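Local coordinates for G-protein alpha subunit Galpha7 (Naegleria fowleri, PDB 6NE6) that probably binds and hydrolyses GTP as the alpha subunit of a heterotrimeric G protein, switching between nucleotide states to relay signals from membrane receptors, at residues L67-S72 / I115-A120; R77-K82 / A107-E112; E84-K89 / D95-S100; D139-D144 / E150-R155; S261-T266 / K281-D286. One frame throughout, in Å; residues are numbered along the deposited sequence.

Contact 1. Residues L67-S72 / I115-A120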
# COMPACT_ATOMS: atom_id res chain seq x y z
N LEU A 67 21.43 13.22 6.89
CA LEU A 67 21.31 13.66 8.28
C LEU A 67 22.66 13.95 8.92
O LEU A 67 22.70 14.38 10.09
CB LEU A 67 20.57 12.59 9.10
CG LEU A 67 19.12 12.33 8.73
CD1 LEU A 67 18.60 11.12 9.51
CD2 LEU A 67 18.27 13.57 9.02
N ASN A 68 23.77 13.74 8.20
CA ASN A 68 25.11 13.97 8.73
C ASN A 68 25.37 13.11 9.97
O ASN A 68 25.92 13.57 10.97
CB ASN A 68 25.36 15.45 9.03
CG ASN A 68 26.82 15.77 9.26
OD1 ASN A 68 27.70 14.99 8.89
ND2 ASN A 68 27.09 16.92 9.87
N LEU A 69 24.97 11.83 9.90
CA LEU A 69 25.14 10.89 11.00
C LEU A 69 26.21 9.88 10.64
O LEU A 69 25.96 8.95 9.85
CB LEU A 69 23.82 10.17 11.30
CG LEU A 69 22.72 11.04 11.91
CD1 LEU A 69 21.43 10.26 12.02
CD2 LEU A 69 23.17 11.53 13.27
N PRO A 70 27.42 10.00 11.18
CA PRO A 70 28.48 9.06 10.83
C PRO A 70 28.17 7.66 11.33
O PRO A 70 27.60 7.46 12.40
CB PRO A 70 29.72 9.64 11.52
CG PRO A 70 29.40 11.07 11.78
CD PRO A 70 27.92 11.11 12.01
N ILE A 71 28.56 6.68 10.51
CA ILE A 71 28.38 5.29 10.91
C ILE A 71 29.42 4.94 11.98
O ILE A 71 30.55 5.45 11.98
CB ILE A 71 28.45 4.40 9.66
CG1 ILE A 71 27.12 4.52 8.90
CG2 ILE A 71 28.78 2.96 10.02
CD1 ILE A 71 27.14 3.94 7.49
N SER A 72 29.01 4.10 12.93
CA SER A 72 29.78 3.93 14.17
C SER A 72 31.17 3.33 13.95
O SER A 72 32.09 3.65 14.70
CB SER A 72 29.00 3.07 15.15
OG SER A 72 28.92 1.73 14.71
N ILE A 115 21.82 4.13 11.23
CA ILE A 115 20.71 3.59 10.44
C ILE A 115 19.40 3.70 11.22
O ILE A 115 18.37 4.10 10.68
CB ILE A 115 21.01 2.13 10.05
CG1 ILE A 115 22.18 2.09 9.07
CG2 ILE A 115 19.77 1.44 9.48
CD1 ILE A 115 21.84 2.70 7.68
N LEU A 116 19.43 3.33 12.50
CA LEU A 116 18.20 3.36 13.29
C LEU A 116 17.74 4.79 13.56
O LEU A 116 16.53 5.03 13.68
CB LEU A 116 18.41 2.58 14.60
CG LEU A 116 18.51 1.05 14.41
CD1 LEU A 116 18.80 0.29 15.71
CD2 LEU A 116 17.26 0.49 13.72
N GLN A 117 18.66 5.74 13.65
CA GLN A 117 18.27 7.15 13.76
C GLN A 117 17.57 7.61 12.49
O GLN A 117 16.58 8.35 12.54
CB GLN A 117 19.50 8.01 14.04
CG GLN A 117 20.06 7.93 15.48
CD GLN A 117 19.19 8.65 16.51
OE1 GLN A 117 18.40 9.54 16.16
NE2 GLN A 117 19.32 8.27 17.77
N ALA A 118 18.08 7.19 11.34
CA ALA A 118 17.41 7.50 10.08
C ALA A 118 16.03 6.85 10.04
O ALA A 118 15.05 7.47 9.60
CB ALA A 118 18.27 7.04 8.90
N MET A 119 15.94 5.60 10.51
CA MET A 119 14.66 4.90 10.51
C MET A 119 13.64 5.58 11.42
O MET A 119 12.44 5.57 11.11
CB MET A 119 14.86 3.44 10.93
CG MET A 119 13.63 2.57 10.75
SD MET A 119 13.20 2.48 9.00
CE MET A 119 11.86 1.32 9.02
N ALA A 120 14.09 6.18 12.53
CA ALA A 120 13.17 6.92 13.38
C ALA A 120 12.57 8.12 12.66
O ALA A 120 11.49 8.60 13.03
CB ALA A 120 13.89 7.38 14.66

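Contact 2. Residues R77-K82 / A107-E112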
# COMPACT_ATOMS: atom_id res chain seq x y z
N ARG A 77 30.79 0.97 7.98
CA ARG A 77 30.88 1.91 6.88
C ARG A 77 31.19 1.19 5.57
O ARG A 77 30.60 1.50 4.53
CB ARG A 77 31.95 2.97 7.16
CG ARG A 77 31.79 4.20 6.27
CD ARG A 77 33.02 5.09 6.27
NE ARG A 77 34.20 4.35 5.83
CZ ARG A 77 34.48 4.08 4.56
NH1 ARG A 77 33.67 4.49 3.60
NH2 ARG A 77 35.58 3.40 4.25
N GLN A 78 32.10 0.22 5.62
CA GLN A 78 32.44 -0.52 4.41
C GLN A 78 31.29 -1.41 3.98
O GLN A 78 31.03 -1.59 2.79
CB GLN A 78 33.71 -1.33 4.63
CG GLN A 78 34.95 -0.46 4.78
CD GLN A 78 36.16 -1.22 5.29
OE1 GLN A 78 36.04 -2.34 5.80
NE2 GLN A 78 37.34 -0.61 5.17
N ARG A 79 30.57 -1.96 4.96
CA ARG A 79 29.38 -2.74 4.69
C ARG A 79 28.31 -1.89 4.01
O ARG A 79 27.68 -2.32 3.04
CB ARG A 79 28.89 -3.32 6.02
CG ARG A 79 27.76 -4.30 5.98
CD ARG A 79 27.61 -4.94 7.37
NE ARG A 79 28.54 -6.05 7.56
CZ ARG A 79 29.36 -6.20 8.60
NH1 ARG A 79 29.38 -5.32 9.60
NH2 ARG A 79 30.16 -7.27 8.64
N ALA A 80 28.14 -0.65 4.48
CA ALA A 80 27.19 0.25 3.85
C ALA A 80 27.61 0.58 2.42
O ALA A 80 26.76 0.63 1.52
CB ALA A 80 27.06 1.53 4.68
N GLU A 81 28.91 0.80 2.19
CA GLU A 81 29.39 1.05 0.83
C GLU A 81 29.13 -0.14 -0.08
O GLU A 81 28.75 0.02 -1.24
CB GLU A 81 30.88 1.40 0.85
CG GLU A 81 31.19 2.76 1.45
CD GLU A 81 32.54 3.29 0.99
OE1 GLU A 81 32.57 4.04 -0.01
OE2 GLU A 81 33.56 2.94 1.62
N LYS A 82 29.32 -1.36 0.44
CA LYS A 82 29.03 -2.55 -0.36
C LYS A 82 27.56 -2.59 -0.76
O LYS A 82 27.23 -2.86 -1.93
CB LYS A 82 29.41 -3.82 0.42
CG LYS A 82 28.78 -5.09 -0.16
CD LYS A 82 28.94 -6.31 0.75
CE LYS A 82 28.20 -7.53 0.18
NZ LYS A 82 28.42 -8.79 0.94
N ALA A 107 21.42 -7.47 7.88
CA ALA A 107 21.01 -7.65 9.28
C ALA A 107 21.98 -6.97 10.24
O ALA A 107 21.56 -6.40 11.25
CB ALA A 107 20.91 -9.14 9.61
N GLU A 108 23.28 -7.01 9.94
CA GLU A 108 24.22 -6.31 10.79
C GLU A 108 24.02 -4.80 10.70
O GLU A 108 24.03 -4.10 11.73
CB GLU A 108 25.66 -6.72 10.43
CG GLU A 108 26.71 -6.34 11.45
CD GLU A 108 26.52 -6.98 12.83
OE1 GLU A 108 26.08 -8.16 12.93
OE2 GLU A 108 26.81 -6.29 13.82
N LEU A 109 23.82 -4.27 9.49
CA LEU A 109 23.58 -2.83 9.36
C LEU A 109 22.27 -2.40 10.01
O LEU A 109 22.14 -1.24 10.43
CB LEU A 109 23.57 -2.42 7.89
CG LEU A 109 24.83 -1.82 7.28
CD1 LEU A 109 24.46 -1.14 5.97
CD2 LEU A 109 25.51 -0.83 8.22
N TRP A 110 21.28 -3.29 10.09
CA TRP A 110 20.04 -2.93 10.76
C TRP A 110 20.23 -2.68 12.25
O TRP A 110 19.34 -2.11 12.89
CB TRP A 110 19.02 -4.05 10.48
CG TRP A 110 17.62 -3.94 11.04
CD1 TRP A 110 16.96 -4.91 11.72
CD2 TRP A 110 16.70 -2.83 10.93
NE1 TRP A 110 15.69 -4.49 12.05
CE2 TRP A 110 15.51 -3.22 11.57
CE3 TRP A 110 16.77 -1.56 10.34
CZ2 TRP A 110 14.39 -2.38 11.66
CZ3 TRP A 110 15.66 -0.72 10.44
CH2 TRP A 110 14.48 -1.14 11.09
N LYS A 111 21.39 -3.05 12.82
CA LYS A 111 21.75 -2.75 14.20
C LYS A 111 22.53 -1.44 14.35
O LYS A 111 22.75 -1.00 15.49
CB LYS A 111 22.60 -3.88 14.79
CG LYS A 111 21.99 -5.27 14.66
CD LYS A 111 22.99 -6.33 15.14
CE LYS A 111 22.74 -7.69 14.50
NZ LYS A 111 23.89 -8.64 14.74
N GLU A 112 22.93 -0.81 13.25
CA GLU A 112 23.81 0.36 13.31
C GLU A 112 23.04 1.58 13.82
O GLU A 112 21.98 1.90 13.28
CB GLU A 112 24.40 0.62 11.91
CG GLU A 112 24.93 2.02 11.67
CD GLU A 112 26.11 2.34 12.56
OE1 GLU A 112 26.92 1.43 12.85
OE2 GLU A 112 26.23 3.51 12.99

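Contact 3. Residues E84-K89 / D95-S100. With EDO (1,2-ethanediol), chain F; EDO (1,2-ethanediol), chain J.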
# COMPACT_ATOMS: atom_id res chain seq x y z
N GLU A 84 25.39 -0.09 -0.95
CA GLU A 84 25.17 0.97 -1.93
C GLU A 84 25.53 0.53 -3.34
O GLU A 84 24.77 0.75 -4.29
CB GLU A 84 26.00 2.20 -1.56
CG GLU A 84 25.50 3.01 -0.40
CD GLU A 84 26.22 4.34 -0.32
OE1 GLU A 84 27.46 4.34 -0.26
OE2 GLU A 84 25.54 5.39 -0.35
N GLY A 85 26.71 -0.07 -3.49
CA GLY A 85 27.14 -0.52 -4.81
C GLY A 85 26.21 -1.58 -5.38
O GLY A 85 25.90 -1.57 -6.58
N LEU A 86 25.76 -2.51 -4.54
CA LEU A 86 24.89 -3.58 -5.04
C LEU A 86 23.52 -3.04 -5.41
O LEU A 86 22.94 -3.46 -6.42
CB LEU A 86 24.76 -4.69 -4.00
CG LEU A 86 26.01 -5.55 -3.79
CD1 LEU A 86 25.77 -6.54 -2.67
CD2 LEU A 86 26.38 -6.28 -5.08
N GLU A 87 22.97 -2.12 -4.61
CA GLU A 87 21.68 -1.55 -4.95
C GLU A 87 21.76 -0.76 -6.26
O GLU A 87 20.86 -0.84 -7.10
CB GLU A 87 21.15 -0.66 -3.82
CG GLU A 87 19.92 0.17 -4.22
CD GLU A 87 18.71 -0.67 -4.59
OE1 GLU A 87 18.68 -1.88 -4.26
OE2 GLU A 87 17.77 -0.12 -5.21
N GLN A 88 22.85 -0.00 -6.45
CA GLN A 88 23.03 0.77 -7.68
C GLN A 88 23.21 -0.12 -8.90
O GLN A 88 23.05 0.36 -10.03
CB GLN A 88 24.22 1.71 -7.55
N LYS A 89 23.52 -1.40 -8.71
CA LYS A 89 23.67 -2.34 -9.81
C LYS A 89 22.37 -3.06 -10.17
O LYS A 89 22.31 -3.69 -11.23
CB LYS A 89 24.74 -3.39 -9.47
CG LYS A 89 25.33 -4.12 -10.68
CD LYS A 89 26.30 -5.22 -10.28
CE LYS A 89 25.58 -6.46 -9.79
NZ LYS A 89 26.44 -7.68 -9.83
N ASP A 95 22.11 -10.76 -12.85
CA ASP A 95 22.67 -11.66 -11.86
C ASP A 95 21.84 -11.69 -10.59
O ASP A 95 21.15 -10.73 -10.24
CB ASP A 95 24.09 -11.25 -11.48
CG ASP A 95 25.05 -11.37 -12.62
OD1 ASP A 95 24.75 -12.14 -13.56
OD2 ASP A 95 26.10 -10.70 -12.57
N LYS A 96 21.93 -12.81 -9.87
CA LYS A 96 21.39 -12.90 -8.52
C LYS A 96 22.37 -12.23 -7.58
O LYS A 96 23.50 -12.70 -7.40
CB LYS A 96 21.15 -14.36 -8.13
N VAL A 97 21.95 -11.11 -7.00
CA VAL A 97 22.80 -10.36 -6.08
C VAL A 97 22.66 -10.86 -4.64
O VAL A 97 23.63 -10.82 -3.87
CB VAL A 97 22.45 -8.86 -6.18
CG1 VAL A 97 23.25 -8.04 -5.18
CG2 VAL A 97 22.68 -8.36 -7.61
N TRP A 98 21.49 -11.35 -4.27
CA TRP A 98 21.25 -11.79 -2.90
C TRP A 98 21.94 -13.12 -2.64
O TRP A 98 21.77 -14.08 -3.39
CB TRP A 98 19.75 -11.93 -2.66
CG TRP A 98 19.39 -12.23 -1.25
CD1 TRP A 98 19.34 -13.46 -0.64
CD2 TRP A 98 19.00 -11.27 -0.27
NE1 TRP A 98 18.95 -13.31 0.67
CE2 TRP A 98 18.73 -11.98 0.92
CE3 TRP A 98 18.85 -9.88 -0.28
CZ2 TRP A 98 18.31 -11.34 2.08
CZ3 TRP A 98 18.44 -9.25 0.88
CH2 TRP A 98 18.17 -9.98 2.04
N ASP A 99 22.71 -13.17 -1.56
CA ASP A 99 23.19 -14.43 -1.01
C ASP A 99 23.21 -14.31 0.51
O ASP A 99 22.81 -13.29 1.08
CB ASP A 99 24.55 -14.84 -1.60
CG ASP A 99 25.67 -13.82 -1.34
OD1 ASP A 99 25.52 -12.90 -0.52
OD2 ASP A 99 26.73 -13.97 -1.99
N SER A 100 23.68 -15.38 1.16
CA SER A 100 23.71 -15.40 2.62
C SER A 100 24.61 -14.30 3.17
O SER A 100 24.31 -13.70 4.21
CB SER A 100 24.16 -16.77 3.12
OG SER A 100 24.11 -16.84 4.53
C1 EDO F . 18.07 -10.72 -5.98
O1 EDO F . 19.02 -11.79 -5.93
C2 EDO F . 18.07 -10.11 -7.38
O2 EDO F . 19.39 -9.69 -7.72
C1 EDO J . 28.26 4.48 2.84
O1 EDO J . 28.95 4.96 1.68
C2 EDO J . 29.07 4.83 4.09
O2 EDO J . 29.61 6.15 3.95

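Contact 4. Residues D139-D144 / E150-R155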
# COMPACT_ATOMS: atom_id res chain seq x y z
N ASP A 139 16.25 -13.44 9.79
CA ASP A 139 16.70 -14.78 10.15
C ASP A 139 16.03 -15.83 9.27
O ASP A 139 16.68 -16.78 8.82
CB ASP A 139 16.41 -15.07 11.63
CG ASP A 139 17.36 -14.34 12.55
OD1 ASP A 139 18.51 -14.09 12.14
OD2 ASP A 139 16.95 -14.02 13.69
N ARG A 140 14.74 -15.65 8.99
CA ARG A 140 14.00 -16.55 8.10
C ARG A 140 14.25 -16.21 6.63
O ARG A 140 14.46 -17.11 5.81
CB ARG A 140 12.51 -16.48 8.44
CG ARG A 140 11.57 -17.27 7.51
CD ARG A 140 10.09 -17.15 7.95
NE ARG A 140 9.66 -15.76 8.10
CZ ARG A 140 9.24 -15.00 7.09
NH1 ARG A 140 9.18 -15.52 5.87
NH2 ARG A 140 8.89 -13.73 7.29
N ILE A 141 14.19 -14.91 6.29
CA ILE A 141 14.23 -14.50 4.88
C ILE A 141 15.62 -14.68 4.29
O ILE A 141 15.76 -14.90 3.08
CB ILE A 141 13.74 -13.05 4.76
CG1 ILE A 141 12.27 -12.94 5.18
CG2 ILE A 141 13.97 -12.48 3.35
CD1 ILE A 141 11.78 -11.49 5.24
N GLY A 142 16.67 -14.57 5.11
CA GLY A 142 18.04 -14.72 4.65
C GLY A 142 18.52 -16.14 4.48
O GLY A 142 19.64 -16.36 4.02
N LYS A 143 17.70 -17.12 4.83
CA LYS A 143 18.11 -18.52 4.70
C LYS A 143 18.22 -18.91 3.23
O LYS A 143 17.46 -18.44 2.37
CB LYS A 143 17.10 -19.44 5.39
CG LYS A 143 16.96 -19.26 6.89
CD LYS A 143 18.05 -19.98 7.63
CE LYS A 143 17.72 -20.09 9.11
NZ LYS A 143 18.83 -20.75 9.85
N ASP A 144 19.16 -19.82 2.94
CA ASP A 144 19.29 -20.36 1.60
C ASP A 144 18.00 -21.04 1.14
O ASP A 144 17.70 -21.04 -0.06
CB ASP A 144 20.46 -21.35 1.52
CG ASP A 144 21.82 -20.66 1.58
OD1 ASP A 144 21.88 -19.42 1.53
OD2 ASP A 144 22.84 -21.38 1.67
N GLU A 150 3.06 -16.26 3.06
CA GLU A 150 1.85 -15.52 2.74
C GLU A 150 1.97 -14.06 3.15
O GLU A 150 1.71 -13.15 2.35
CB GLU A 150 0.69 -16.20 3.45
CG GLU A 150 -0.67 -15.90 2.93
CD GLU A 150 -1.68 -16.85 3.55
OE1 GLU A 150 -2.11 -16.59 4.69
OE2 GLU A 150 -2.00 -17.87 2.91
N GLU A 151 2.38 -13.81 4.40
CA GLU A 151 2.47 -12.43 4.88
C GLU A 151 3.57 -11.66 4.14
O GLU A 151 3.41 -10.47 3.84
CB GLU A 151 2.72 -12.41 6.39
CG GLU A 151 2.80 -11.00 6.96
CD GLU A 151 2.89 -10.97 8.47
OE1 GLU A 151 3.04 -12.06 9.07
OE2 GLU A 151 2.80 -9.87 9.05
N ASP A 152 4.68 -12.33 3.81
CA ASP A 152 5.72 -11.69 3.00
C ASP A 152 5.15 -11.13 1.70
O ASP A 152 5.51 -10.02 1.29
CB ASP A 152 6.83 -12.68 2.65
CG ASP A 152 7.67 -13.10 3.84
OD1 ASP A 152 7.54 -12.55 4.97
OD2 ASP A 152 8.49 -14.02 3.63
N VAL A 153 4.27 -11.89 1.05
CA VAL A 153 3.74 -11.48 -0.25
C VAL A 153 2.74 -10.33 -0.09
O VAL A 153 2.76 -9.36 -0.86
CB VAL A 153 3.10 -12.67 -0.98
CG1 VAL A 153 2.40 -12.20 -2.27
CG2 VAL A 153 4.15 -13.75 -1.29
N VAL A 154 1.87 -10.42 0.91
CA VAL A 154 0.89 -9.36 1.17
C VAL A 154 1.60 -8.04 1.41
O VAL A 154 1.14 -6.98 0.98
CB VAL A 154 0.01 -9.76 2.36
CG1 VAL A 154 -0.89 -8.60 2.81
CG2 VAL A 154 -0.84 -10.98 2.02
N ARG A 155 2.75 -8.08 2.09
CA ARG A 155 3.46 -6.86 2.44
C ARG A 155 4.36 -6.33 1.32
O ARG A 155 4.89 -5.22 1.45
CB ARG A 155 4.30 -7.11 3.69
CG ARG A 155 3.46 -7.19 4.95
CD ARG A 155 4.35 -7.21 6.16
NE ARG A 155 3.62 -7.31 7.41
CZ ARG A 155 3.37 -6.29 8.22
NH1 ARG A 155 3.77 -5.07 7.90
NH2 ARG A 155 2.72 -6.49 9.36

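Contact 5. Residues S261-T266 / K281-D286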
# COMPACT_ATOMS: atom_id res chain seq x y z
N SER A 261 4.10 12.13 15.81
CA SER A 261 4.05 12.84 14.53
C SER A 261 2.77 13.67 14.49
O SER A 261 1.67 13.11 14.54
CB SER A 261 4.11 11.87 13.35
OG SER A 261 4.24 12.60 12.13
N ARG A 262 2.90 14.99 14.40
CA ARG A 262 1.78 15.90 14.63
C ARG A 262 1.08 16.24 13.32
O ARG A 262 1.72 16.69 12.37
CB ARG A 262 2.25 17.18 15.31
CG ARG A 262 3.01 16.96 16.61
CD ARG A 262 3.49 18.29 17.21
NE ARG A 262 2.37 19.19 17.47
CZ ARG A 262 2.19 20.36 16.86
NH1 ARG A 262 3.06 20.79 15.95
NH2 ARG A 262 1.14 21.11 17.18
N LEU A 263 -0.24 16.04 13.29
CA LEU A 263 -0.98 16.38 12.07
C LEU A 263 -0.83 17.87 11.75
O LEU A 263 -0.73 18.25 10.58
CB LEU A 263 -2.45 16.02 12.24
CG LEU A 263 -3.34 16.25 11.02
CD1 LEU A 263 -2.82 15.40 9.85
CD2 LEU A 263 -4.79 15.88 11.37
N ALA A 264 -0.79 18.72 12.79
CA ALA A 264 -0.73 20.16 12.60
C ALA A 264 0.56 20.63 11.94
O ALA A 264 0.61 21.76 11.44
CB ALA A 264 -0.91 20.88 13.93
N ASP A 265 1.61 19.80 11.95
CA ASP A 265 2.84 20.15 11.25
C ASP A 265 2.68 20.06 9.74
O ASP A 265 3.50 20.63 9.01
CB ASP A 265 3.99 19.26 11.71
CG ASP A 265 4.59 19.72 13.03
OD1 ASP A 265 4.44 20.91 13.37
OD2 ASP A 265 5.21 18.89 13.74
N THR A 266 1.66 19.35 9.26
CA THR A 266 1.25 19.36 7.85
C THR A 266 0.05 20.25 7.59
O THR A 266 0.04 20.98 6.59
CB THR A 266 0.90 17.95 7.38
OG1 THR A 266 2.00 17.07 7.63
CG2 THR A 266 0.56 17.96 5.88
N LYS A 281 -8.07 11.80 12.71
CA LYS A 281 -8.61 11.12 11.54
C LYS A 281 -9.95 11.71 11.13
O LYS A 281 -10.29 11.72 9.94
CB LYS A 281 -8.73 9.60 11.77
CG LYS A 281 -9.89 9.17 12.66
CD LYS A 281 -9.76 7.69 13.02
CE LYS A 281 -10.95 7.20 13.82
NZ LYS A 281 -10.67 5.85 14.42
N GLU A 282 -10.72 12.23 12.09
CA GLU A 282 -11.98 12.88 11.73
C GLU A 282 -11.72 14.14 10.91
O GLU A 282 -12.44 14.42 9.94
CB GLU A 282 -12.80 13.19 12.98
CG GLU A 282 -13.34 11.93 13.65
CD GLU A 282 -14.29 11.14 12.77
OE1 GLU A 282 -15.08 11.77 12.03
OE2 GLU A 282 -14.25 9.89 12.82
N PHE A 283 -10.67 14.89 11.28
CA PHE A 283 -10.28 16.07 10.50
C PHE A 283 -9.90 15.69 9.08
O PHE A 283 -10.27 16.38 8.13
CB PHE A 283 -9.12 16.78 11.20
CG PHE A 283 -8.61 18.00 10.48
CD1 PHE A 283 -9.19 19.24 10.71
CD2 PHE A 283 -7.53 17.92 9.62
CE1 PHE A 283 -8.71 20.38 10.08
CE2 PHE A 283 -7.05 19.05 8.97
CZ PHE A 283 -7.64 20.28 9.21
N ILE A 284 -9.15 14.59 8.92
CA ILE A 284 -8.76 14.16 7.58
C ILE A 284 -9.98 13.72 6.79
O ILE A 284 -10.13 14.08 5.61
CB ILE A 284 -7.71 13.04 7.67
CG1 ILE A 284 -6.42 13.58 8.29
CG2 ILE A 284 -7.44 12.46 6.28
CD1 ILE A 284 -5.42 12.49 8.66
N LYS A 285 -10.86 12.93 7.40
CA LYS A 285 -12.09 12.54 6.72
C LYS A 285 -12.89 13.77 6.30
O LYS A 285 -13.44 13.81 5.19
CB LYS A 285 -12.91 11.63 7.63
CG LYS A 285 -14.31 11.29 7.12
CD LYS A 285 -15.05 10.43 8.14
CE LYS A 285 -16.49 10.17 7.72
NZ LYS A 285 -17.23 9.33 8.71
N ASP A 286 -12.94 14.81 7.15
CA ASP A 286 -13.68 16.01 6.80
C ASP A 286 -13.02 16.74 5.63
O ASP A 286 -13.72 17.31 4.78
CB ASP A 286 -13.80 16.96 8.00
CG ASP A 286 -14.76 16.45 9.04
OD1 ASP A 286 -15.58 15.56 8.71
OD2 ASP A 286 -14.71 16.95 10.19

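Contact 1. Residues L67-S72 / I115-A120
L67 and L69 reach from the loop after helix 39-66 to Q117 and A118 on helix 113-120, and every contact between them is carbon on carbon. Take L67 outward from the backbone. Its CB already points at the opposing helix but touches nothing there. CG sits anti to the carbonyl carbon (chi1 -65°), and L67 CG is still 5.4 Å from A118 CB. The chain then divides, and CD1 is the branch that touches: it lies 3.9 Å from A118 CA and 4.1 Å from A118 CB, resting against the helix backbone as much as on the methyl. L69 works the same way with one branch. Its CD1 comes within 3.6 Å of Q117 CB, the two side chains crossing at about a right angle; the glutamine offers CB, and its chain bends away at chi2. The two leucines also support each other, L67 CD1 standing 3.9 Å from L69 CD1. Between them N68 takes a positive phi (58°) and closes the preceding helix with a Schellman motif; the CB atoms of both leucines point toward helix 113-120. A118 also leans on A63 of helix 39-66. This is loop-to-helix packing within the all-helical domain that G-protein alpha subunits carry inserted in their Ras-like GTPase fold.

Contact 2. Residues R77-K82 / A107-E112
A80 and L109 supply the apolar part of this helix-to-helix contact. L109 CD1 lies 3.7 Å from A80 CA and 3.9 Å from A80 CB, so the methyl sits down on the backbone of helix 74-89, where the small alanine permits a close approach. I61 of helix 39-66 touches both residues from a third helix. L109 CG also meets the aliphatic stem of R79, whose CG is 4.1 Å away, the two side chains running past each other in opposite directions.

The arginine brings the second kind of contact. R79 CG is anti to the backbone N (chi1 -173°) and the chain bends at chi3, which brings one face of the guanidinium over E108 CB and CG. E108 CB stands 3.8 Å from the R79 guanidinium plane, toward the rim, and E108 CG is 3.4 Å from R79 NH1.

Charges pair elsewhere. E108 OE1 is taken by K111 NZ at 2.9 Å, from above the carboxylate plane, whereas R79 forms salt bridges to E75 and D105. The R79 and E108 planes are 60° apart, with R79 NH1 and E108 OE2 5.0 Å from each other. Across these segments, then, the guanidinium packs on the methylenes of E108 rather than bonding its carboxylate, and any attraction between their charges is probably a secondary effect.

Contact 3. Residues E84-K89 / D95-S100
The D95 carboxylate is the one flat group that nears the other segment: its OD2 lies 4.1 Å from K89 NZ, opposite charges too far apart for a salt bridge. W98 points its CB away from helix 74-89, and its ring stacks with that of Y50; A103 and I106 of helix 100-109 also touch it.

V97 is the residue that joins the segments. Its CG1, anti to the backbone N (chi1 177°), presses into the side of L86, 3.6 Å from L86 CD2 and 3.9 Å from L86 CB. CG2 goes the other way and meets the stem of K89, at 4.1 Å from K89 CE, where the lysine bends at chi3.

Here the chain swings from helix 74-89 to helix 100-109 of the all-helical domain, and D99 is the N-cap of the new helix, its OD1 bonded to L102 N. L102 also packs against both L86 and V97.

On the loop backbone an ethanediol, probably from the crystallisation liquor, takes two nearly straight bonds: V97 N to its O2 and W98 N to its O1, each 3.0 Å long. The same O2 reaches D95 O only weakly. E84, at the start of its segment, makes a salt bridge with K65.

Contact 4. Residues D139-D144 / E150-R155
R140 grips D152 end-on with two nitrogens, one to each carboxylate oxygen, and this is the tight part of the contact. The bond from R140 NH1 to D152 OD2 is 2.8 Å and almost straight at 173°; that from R140 NH2 to D152 OD1 is 2.9 Å and uses the syn lone pair. Guanidinium and carboxylate are nearly coplanar. R140 runs extended through chi1 and chi2 and bends at chi3 (53°), which brings its end round to the acid, and I141 CG1 lies 3.8 Å above one guanidinium face. That same carbon is 4.2 Å from D152 OD2.

D152 is buried but well supplied: Y146 OH bonds OD2 and Y133 OH bonds OD1, so four bonds hold the carboxylate, which is probably kept ionised by them. The pair ties helix 138-141 to helix 150-154 in the helical domain, near the Ras-like domain: K27 of helix 22-32, which follows the likely P-loop, bonds the carbonyls of V153 and V154.

The looser side lies one residue away. There E151 is exposed, and its OE2 pairs instead with R155, four residues on, 3.1 Å from R155 NE on the anti side, tilted somewhat from the carboxylate plane. A further bond from R155 NH2 to that oxygen is weak.

Contact 5. Residues S261-T266 / K281-D286
L263 and I284 are the closest backbone pair, their CA atoms 9.3 Å apart, where residues 263-266, which coil like a helix but without its full bonding pattern, face helix 277-291. Both belong to the Ras-like GTPase domain, and that helix leads into the edge strand 297-302 of its sheet.

A single leucine spans the gap. L263 holds CG anti to the backbone N (chi1 -177°), which sends both methyls to the helix. CD2 lies 3.8 Å from F283 CD2, meeting the ring obliquely, and 4.2 Å from I284 CG1. CD1 meets the tip of I284, 4.1 Å from I284 CD1. F283 is itself set edge-to-face with Y270, while F209 touches L263 and F253 touches I284, so the leucine is buried among apolar side chains.

Behind it the turn is braced on its own account: T266 N bonds L263 O, and R262 NH1 makes a salt bridge of 2.9 Å to D265 OD1.

Contacts 1 to 4 belong to the helical domain, and contact 5 stands apart in the Ras-like domain, its centre about 28 Å from that of contact 1, the nearest. Contacts 2 and 3 share helix 74-89, one in its first half and the other at its C-terminal end. Contacts 1 and 2 touch, with a probable hydrogen bond between S72 and E112, and contacts 3 and 4 touch by packing alone. Contact 3 is on the surface, contacts 1 and 2 are partly buried, and contacts 4 and 5 are buried. The two buried ones differ sharply: contact 4 is built on a salt bridge whose acid is buried, contact 5 on hydrocarbon only. In contacts 2 and 3 charged residues lie across from each other without forming a salt bridge between the segments.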